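Local coordinates for protein light Chain (Clostridium botulinum, PDB 6BVD) that acts as the zinc-dependent protease of the mosaic botulinum neurotoxin type HA, probably cleaving a SNARE protein of the nerve terminal, at residues Ser284-Tyr287 and Asn288-Leu291; Asn318-Glu321 and Trp322-Gln325; Glu353-Leu356 and Ala357-Lys361. All coordinates share one frame; numbering follows the deposited sequence. Where two conformers were deposited one is given.

All three are local contacts along helices of the zinc protease light chain, two of them reaching the C-terminal end of their helix. Contact 3 lies nearer the zinc than contact 1: the side chain of Glu353 is about 7 Å from the ion, which His228, His232 and Glu266 hold, and that of Leu286 about 14 Å. The centres of contacts 1 and 2 are about 19 Å apart, their nearest atoms about 7 Å, and helix 280-301 links them, carrying contact 1 and also Tyr294, whose ring meets Tyr324 of contact 2. The centre of contact 3 is about 27 Å from that of contact 1 and about 28 Å from that of contact 2.

Contact 1. Residues Ser284-Tyr287 and Asn288-Leu291; sequences SQLY and NKVL
Leu286 lays its CD2 methyl beside the CE methylene of Lys289, at 4.1 Å, and the two side chains run next to each other in the same direction. The lysine comes round to the leucine because its chain bends at chi3 (55°) and again at chi4, so that its aliphatic part rather than the ammonium group does the touching. Next to it, Asn288 folds back over the preceding turn. Asn288 CG is 3.4 Å from the carbonyl oxygen Ser284 O. Asn288 ND2 comes to 3.0 Å of Ser284 O, but the angle is too poor for a bond; the oxygen is taken instead by the backbone donor Asn288 N. The other end of the amide, Asn288 OD1, sits in the plane of the Tyr287 ring at its edge, 3.9 Å from Tyr287 CD2, with the amide and ring planes 80° apart. Carbonyl oxygens are also packed by carbon: Val290 CG2 rests 3.3 Å from Leu286 O, the same atom that receives Val290 N at 3.0 Å in a nearly straight bond (165° at the hydrogen). Together with Lys289 N to Gln285 O (2.8 Å) and the bond from Leu291 N to Tyr287 O, this makes four successive i to i+4 bonds, the signature of regular alpha-helix within helix 280-301. That helix packs on helix 338-348, where Tyr345 and Phe341 each meet the Tyr287 ring edge-to-face, while Leu286 also touches Ile242 and Tyr245 in loops. The turn thus rests on its backbone bonds, and the asparagine amide merely lies against a ring edge and a carbonyl, without a hydrogen bond to either.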
loop_
_atom_site.group_PDB
_atom_site.type_symbol
_atom_site.label_atom_id
_atom_site.label_comp_id
_atom_site.label_asym_id
_atom_site.label_seq_id
_atom_site.Cartn_x
_atom_site.Cartn_y
_atom_site.Cartn_z
ATOM N N SER A 284 -8.636 -8.196 39.889
ATOM C CA SER A 284 -8.316 -9.509 40.441
ATOM C C SER A 284 -9.428 -10.542 40.204
ATOM O O SER A 284 -9.138 -11.727 39.954
ATOM C CB SER A 284 -8.023 -9.409 41.932
ATOM O OG SER A 284 -6.788 -8.725 42.139
ATOM N N GLN A 285 -10.684 -10.111 40.276
ATOM C CA GLN A 285 -11.798 -11.014 39.950
ATOM C C GLN A 285 -11.683 -11.577 38.515
ATOM O O GLN A 285 -11.832 -12.800 38.300
ATOM C CB GLN A 285 -13.131 -10.298 40.093
ATOM C CG GLN A 285 -13.774 -10.409 41.437
ATOM C CD GLN A 285 -15.107 -9.685 41.464
ATOM O OE1 GLN A 285 -15.261 -8.629 40.841
ATOM N NE2 GLN A 285 -16.084 -10.259 42.162
ATOM N N LEU A 286 -11.463 -10.689 37.543
ATOM C CA LEU A 286 -11.340 -11.109 36.135
ATOM C C LEU A 286 -10.176 -12.079 35.929
ATOM O O LEU A 286 -10.306 -13.079 35.229
ATOM C CB LEU A 286 -11.190 -9.900 35.221
ATOM C CG LEU A 286 -12.390 -8.941 35.276
ATOM C CD1 LEU A 286 -12.128 -7.738 34.419
ATOM C CD2 LEU A 286 -13.692 -9.631 34.824
ATOM N N TYR A 287 -9.033 -11.758 36.521
ATOM C CA TYR A 287 -7.865 -12.611 36.459
ATOM C C TYR A 287 -8.153 -13.995 37.037
ATOM O O TYR A 287 -7.770 -15.021 36.447
ATOM C CB TYR A 287 -6.697 -11.943 37.179
ATOM C CG TYR A 287 -5.360 -12.667 37.081
ATOM C CD1 TYR A 287 -4.422 -12.319 36.111
ATOM C CD2 TYR A 287 -5.014 -13.655 38.012
ATOM C CE1 TYR A 287 -3.180 -12.965 36.029
ATOM C CE2 TYR A 287 -3.781 -14.299 37.948
ATOM C CZ TYR A 287 -2.867 -13.949 36.962
ATOM O OH TYR A 287 -1.649 -14.594 36.905
ATOM N N ASN A 288 -8.811 -14.038 38.191
ATOM C CA ASN A 288 -9.108 -15.324 38.813
ATOM C C ASN A 288 -10.215 -16.093 38.089
ATOM O O ASN A 288 -10.219 -17.331 38.103
ATOM C CB ASN A 288 -9.444 -15.144 40.288
ATOM C CG ASN A 288 -8.221 -14.763 41.090
ATOM O OD1 ASN A 288 -7.126 -15.286 40.841
ATOM N ND2 ASN A 288 -8.378 -13.817 42.020
ATOM N N LYS A 289 -11.148 -15.386 37.470
ATOM C CA LYS A 289 -12.186 -16.062 36.689
ATOM C C LYS A 289 -11.550 -16.770 35.482
ATOM O O LYS A 289 -11.841 -17.948 35.223
ATOM C CB LYS A 289 -13.249 -15.080 36.214
ATOM C CG LYS A 289 -14.311 -15.709 35.310
ATOM C CD LYS A 289 -15.245 -14.651 34.734
ATOM C CE LYS A 289 -14.425 -13.533 34.000
ATOM N NZ LYS A 289 -13.938 -13.842 32.578
ATOM N N VAL A 290 -10.676 -16.061 34.764
ATOM C CA VAL A 290 -10.051 -16.640 33.561
ATOM C C VAL A 290 -9.186 -17.834 33.943
ATOM O O VAL A 290 -9.193 -18.856 33.248
ATOM C CB VAL A 290 -9.193 -15.613 32.747
ATOM C CG1 VAL A 290 -8.508 -16.305 31.524
ATOM C CG2 VAL A 290 -10.045 -14.438 32.275
ATOM N N LEU A 291 -8.463 -17.714 35.053
ATOM C CA LEU A 291 -7.605 -18.776 35.542
ATOM C C LEU A 291 -8.401 -20.031 35.893
ATOM O O LEU A 291 -8.003 -21.148 35.559
ATOM C CB LEU A 291 -6.816 -18.304 36.772
ATOM C CG LEU A 291 -6.017 -19.369 37.522
ATOM C CD1 LEU A 291 -4.952 -19.981 36.591
ATOM C CD2 LEU A 291 -5.384 -18.816 38.789
#

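Contact 2. Residues Asn318-Glu321 and Trp322-Gln325; sequences NLYE and WKYQ
Trp322, in the last turn of helix 313-323, gives its backbone N to Asn318 O at 3.1 Å, while its CB leans on the carbonyl oxygen Leu319 O. Its indole, modelled in two conformers, has Gln325 NE2 above one face in the conformer considered, a placement to be read with caution. Lys323 repeats the i to i+4 bond, to Leu319 O, and then runs out straight. Its CD comes up at the edge of the Tyr320 ring, 4.3 Å from Tyr320 CD1, and the same CD lies 3.8 Å above one face of the Tyr324 ring, near the rim. At the far end Lys323 NZ reaches Tyr324 OH at 3.3 Å as donor, and also the carbonyls of Leu237 and Ile117. Tyr324 bonds by its N to Tyr320 O at 3.0 Å. With CG turned back beside its own N (chi1 -65°), its ring edge meets that same Tyr320 O, Tyr324 CD2 at 3.4 Å, and its CE2 lies 4.1 Å from Tyr320 CD1, the two tyrosines pointing the same way. Their hydroxyls go to backbone carbonyls, Tyr320 OH to Pro118 O and Tyr324 OH to Gly188 O. Gln325 leaves the helix with positive phi (53°), closing it in a Schellman motif. Its NE2 binds Trp322 O at 2.8 Å, almost straight (171°) and on a lone pair, so that Trp322 O takes two donors, this one and a weak one from Gln325 N. The chemistry implies a buried polar cluster in which two carbonyls and a phenol oxygen accept from a lysine ammonium, an environment likely to favour its charged form.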
loop_
_atom_site.group_PDB
_atom_site.type_symbol
_atom_site.label_atom_id
_atom_site.label_comp_id
_atom_site.label_asym_id
_atom_site.label_seq_id
_atom_site.Cartn_x
_atom_site.Cartn_y
_atom_site.Cartn_z
ATOM N N ASN A 318 -2.444 -30.376 20.337
ATOM C CA ASN A 318 -1.239 -29.548 20.284
ATOM C C ASN A 318 -1.601 -28.084 20.149
ATOM O O ASN A 318 -0.999 -27.210 20.776
ATOM C CB ASN A 318 -0.342 -29.964 19.113
ATOM C CG ASN A 318 0.168 -31.364 19.257
ATOM O OD1 ASN A 318 0.120 -31.939 20.344
ATOM N ND2 ASN A 318 0.646 -31.942 18.153
ATOM N N LEU A 319 -2.607 -27.815 19.333
ATOM C CA LEU A 319 -3.024 -26.443 19.106
ATOM C C LEU A 319 -3.543 -25.760 20.395
ATOM O O LEU A 319 -3.189 -24.590 20.656
ATOM C CB LEU A 319 -4.071 -26.422 18.015
ATOM C CG LEU A 319 -4.257 -25.130 17.242
ATOM C CD1 LEU A 319 -4.907 -25.505 15.920
ATOM C CD2 LEU A 319 -5.109 -24.147 18.018
ATOM N N TYR A 320 -4.344 -26.469 21.200
ATOM C CA TYR A 320 -4.875 -25.895 22.463
ATOM C C TYR A 320 -3.801 -25.853 23.564
ATOM O O TYR A 320 -3.817 -24.959 24.431
ATOM C CB TYR A 320 -6.116 -26.685 22.944
ATOM C CG TYR A 320 -7.253 -26.559 21.952
ATOM C CD1 TYR A 320 -7.603 -25.315 21.444
ATOM C CD2 TYR A 320 -7.947 -27.686 21.477
ATOM C CE1 TYR A 320 -8.568 -25.167 20.492
ATOM C CE2 TYR A 320 -8.951 -27.552 20.534
ATOM C CZ TYR A 320 -9.285 -26.296 20.048
ATOM O OH TYR A 320 -10.281 -26.117 19.082
ATOM N N GLU A 321 -2.836 -26.779 23.501
ATOM C CA GLU A 321 -1.710 -26.745 24.425
ATOM C C GLU A 321 -0.969 -25.418 24.266
ATOM O O GLU A 321 -0.658 -24.754 25.260
ATOM C CB GLU A 321 -0.748 -27.905 24.199
ATOM C CG GLU A 321 0.521 -27.787 25.064
ATOM C CD GLU A 321 1.587 -28.832 24.708
ATOM O OE1 GLU A 321 1.369 -29.591 23.740
ATOM O OE2 GLU A 321 2.655 -28.857 25.372
ATOM N N TRP A 322 -0.743 -25.028 23.015
ATOM C CA TRP A 322 -0.112 -23.754 22.688
ATOM C C TRP A 322 -0.994 -22.527 22.999
ATOM O O TRP A 322 -0.512 -21.549 23.605
ATOM C CB TRP A 322 0.285 -23.706 21.216
ATOM C CG TRP A 322 0.877 -22.391 20.898
ATOM C CD1 TRP A 322 0.274 -21.389 20.208
ATOM C CD2 TRP A 322 2.213 -21.946 21.179
ATOM N NE1 TRP A 322 1.136 -20.336 20.062
ATOM C CE2 TRP A 322 2.337 -20.655 20.641
ATOM C CE3 TRP A 322 3.318 -22.518 21.833
ATOM C CZ2 TRP A 322 3.525 -19.910 20.743
ATOM C CZ3 TRP A 322 4.500 -21.788 21.924
ATOM C CH2 TRP A 322 4.591 -20.498 21.386
ATOM N N LYS A 323 -2.260 -22.563 22.557
ATOM C CA LYS A 323 -3.198 -21.454 22.735
ATOM C C LYS A 323 -3.343 -21.063 24.204
ATOM O O LYS A 323 -3.287 -19.879 24.540
ATOM C CB LYS A 323 -4.586 -21.809 22.190
ATOM C CG LYS A 323 -5.617 -20.699 22.408
ATOM C CD LYS A 323 -7.033 -21.117 21.973
ATOM C CE LYS A 323 -7.993 -19.926 22.071
ATOM N NZ LYS A 323 -9.444 -20.216 22.045
ATOM N N TYR A 324 -3.548 -22.056 25.069
ATOM C CA TYR A 324 -3.789 -21.767 26.478
ATOM C C TYR A 324 -2.518 -21.832 27.295
ATOM O O TYR A 324 -2.565 -21.676 28.500
ATOM C CB TYR A 324 -4.829 -22.729 27.053
ATOM C CG TYR A 324 -6.170 -22.541 26.429
ATOM C CD1 TYR A 324 -6.945 -21.421 26.748
ATOM C CD2 TYR A 324 -6.704 -23.488 25.551
ATOM C CE1 TYR A 324 -8.169 -21.225 26.192
ATOM C CE2 TYR A 324 -7.960 -23.307 24.984
ATOM C CZ TYR A 324 -8.682 -22.170 25.314
ATOM O OH TYR A 324 -9.906 -21.930 24.784
ATOM N N GLN A 325 -1.387 -22.066 26.629
ATOM C CA GLN A 325 -0.073 -22.130 27.264
ATOM C C GLN A 325 -0.025 -23.097 28.415
ATOM O O GLN A 325 0.548 -22.817 29.486
ATOM C CB GLN A 325 0.330 -20.746 27.748
ATOM C CG GLN A 325 0.599 -19.802 26.604
ATOM C CD GLN A 325 1.927 -20.098 25.919
ATOM O OE1 GLN A 325 2.985 -19.800 26.478
ATOM N NE2 GLN A 325 1.881 -20.640 24.696
#

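Contact 3. Residues Glu353-Leu356 and Ala357-Lys361; sequences EFNL and AYEFK
Ala357 N donates to Glu353 O at 2.9 Å, and the methyl CB of Ala357 presses on the same Glu353 O at 3.2 Å. The three following donors are satisfied likewise: Tyr358 N by Phe354 O, Glu359 N by Asn355 O at 2.9 Å, and Phe360 N by Leu356 O. Earlier in the helix, Asn355 N finds its acceptor in Thr352 OG1, just before the first turn. Leu356 O also meets the Phe360 ring at its edge, near the ring plane, with Phe360 CD2 3.3 Å away. The carboxylate of Glu353 is satisfied elsewhere: OE1 forms a salt bridge with Arg365 and a weak bond with His228 ND1, and OE2 bonds to Thr364 OG1. His228 is a zinc ligand on the HExxH helix 222-237 of this zincin-type site, which is consistent with a second-shell role for Glu353, as in related light chains, that may orient the histidine. Leu356 and Phe360 pack on Met227 of the same helix. Asn355 and Glu359 run alongside one another, Asn355 ND2 4.0 Å from Glu359 CG, with amide and carboxylate planes 60° apart. A bend at chi2 (-64°) turns the glutamate carboxylate to where it shares a water with the amide; the water accepts from Asn355 ND2 at 2.7 Å and donates weakly to Glu359 OE2 at 3.3 Å. At Lys361 phi turns positive in a Schellman motif, and Lys361 N bonds to Tyr358 O at 3.3 Å.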
loop_
_atom_site.group_PDB
_atom_site.type_symbol
_atom_site.label_atom_id
_atom_site.label_comp_id
_atom_site.label_asym_id
_atom_site.label_seq_id
_atom_site.Cartn_x
_atom_site.Cartn_y
_atom_site.Cartn_z
ATOM N N GLU A 353 -6.068 0.212 22.520
ATOM C CA GLU A 353 -6.200 1.332 21.596
ATOM C C GLU A 353 -5.063 2.353 21.834
ATOM O O GLU A 353 -4.473 2.883 20.898
ATOM C CB GLU A 353 -7.561 1.998 21.753
ATOM C CG GLU A 353 -7.776 3.256 20.890
ATOM C CD GLU A 353 -9.141 3.892 21.087
ATOM O OE1 GLU A 353 -10.093 3.138 21.441
ATOM O OE2 GLU A 353 -9.281 5.141 20.912
ATOM N N PHE A 354 -4.779 2.606 23.100
ATOM C CA PHE A 354 -3.725 3.554 23.491
ATOM C C PHE A 354 -2.353 3.151 22.915
ATOM O O PHE A 354 -1.634 3.982 22.345
ATOM C CB PHE A 354 -3.639 3.636 25.024
ATOM C CG PHE A 354 -2.589 4.630 25.511
ATOM C CD1 PHE A 354 -2.857 5.994 25.512
ATOM C CD2 PHE A 354 -1.341 4.191 25.932
ATOM C CE1 PHE A 354 -1.888 6.924 25.953
ATOM C CE2 PHE A 354 -0.365 5.105 26.367
ATOM C CZ PHE A 354 -0.647 6.479 26.383
ATOM N N ASN A 355 -1.975 1.884 23.084
ATOM C CA ASN A 355 -0.676 1.421 22.626
ATOM C C ASN A 355 -0.581 1.342 21.107
ATOM O O ASN A 355 0.467 1.665 20.533
ATOM C CB ASN A 355 -0.320 0.045 23.232
ATOM C CG ASN A 355 1.124 -0.363 22.929
ATOM O OD1 ASN A 355 2.076 0.274 23.416
ATOM N ND2 ASN A 355 1.301 -1.411 22.125
ATOM N N LEU A 356 -1.649 0.874 20.459
ATOM C CA LEU A 356 -1.654 0.768 18.995
ATOM C C LEU A 356 -1.642 2.181 18.378
ATOM O O LEU A 356 -1.028 2.411 17.347
ATOM C CB LEU A 356 -2.863 -0.051 18.501
ATOM C CG LEU A 356 -2.808 -1.530 18.917
ATOM C CD1 LEU A 356 -4.152 -2.252 18.591
ATOM C CD2 LEU A 356 -1.733 -2.288 18.233
ATOM N N ALA A 357 -2.298 3.139 19.031
ATOM C CA ALA A 357 -2.288 4.491 18.510
ATOM C C ALA A 357 -0.863 5.045 18.523
ATOM O O ALA A 357 -0.426 5.674 17.565
ATOM C CB ALA A 357 -3.227 5.407 19.343
ATOM N N TYR A 358 -0.140 4.755 19.604
ATOM C CA TYR A 358 1.247 5.186 19.763
ATOM C C TYR A 358 2.141 4.513 18.702
ATOM O O TYR A 358 2.961 5.161 18.010
ATOM C CB TYR A 358 1.732 4.831 21.171
ATOM C CG TYR A 358 3.227 4.931 21.332
ATOM C CD1 TYR A 358 3.847 6.164 21.506
ATOM C CD2 TYR A 358 4.021 3.794 21.296
ATOM C CE1 TYR A 358 5.228 6.264 21.640
ATOM C CE2 TYR A 358 5.389 3.882 21.418
ATOM C CZ TYR A 358 5.986 5.114 21.591
ATOM O OH TYR A 358 7.351 5.182 21.715
ATOM N N GLU A 359 1.968 3.208 18.562
ATOM C CA GLU A 359 2.743 2.446 17.562
ATOM C C GLU A 359 2.497 2.872 16.103
ATOM O O GLU A 359 3.429 2.863 15.275
ATOM C CB GLU A 359 2.466 0.948 17.698
ATOM C CG GLU A 359 3.019 0.297 18.970
ATOM C CD GLU A 359 4.542 0.334 19.061
ATOM O OE1 GLU A 359 5.223 0.495 18.023
ATOM O OE2 GLU A 359 5.071 0.194 20.179
ATOM N N PHE A 360 1.269 3.277 15.802
ATOM C CA PHE A 360 0.893 3.711 14.465
ATOM C C PHE A 360 1.022 5.232 14.224
ATOM O O PHE A 360 0.777 5.714 13.102
ATOM C CB PHE A 360 -0.545 3.287 14.196
ATOM C CG PHE A 360 -0.683 1.850 13.709
ATOM C CD1 PHE A 360 -0.892 1.590 12.373
ATOM C CD2 PHE A 360 -0.538 0.787 14.569
ATOM C CE1 PHE A 360 -0.992 0.258 11.900
ATOM C CE2 PHE A 360 -0.661 -0.530 14.110
ATOM C CZ PHE A 360 -0.854 -0.782 12.766
ATOM N N LYS A 361 1.410 5.990 15.256
ATOM C CA LYS A 361 1.422 7.445 15.138
ATOM C C LYS A 361 0.103 7.975 14.634
ATOM O O LYS A 361 0.040 8.831 13.731
ATOM C CB LYS A 361 2.591 7.898 14.237
ATOM C CG LYS A 361 3.922 7.491 14.801
ATOM C CD LYS A 361 5.050 7.970 13.881
ATOM C CE LYS A 361 6.384 7.954 14.594
ATOM N NZ LYS A 361 6.872 6.560 14.767
HETATM O O HOH W 1 3.575 -2.571 21.323
#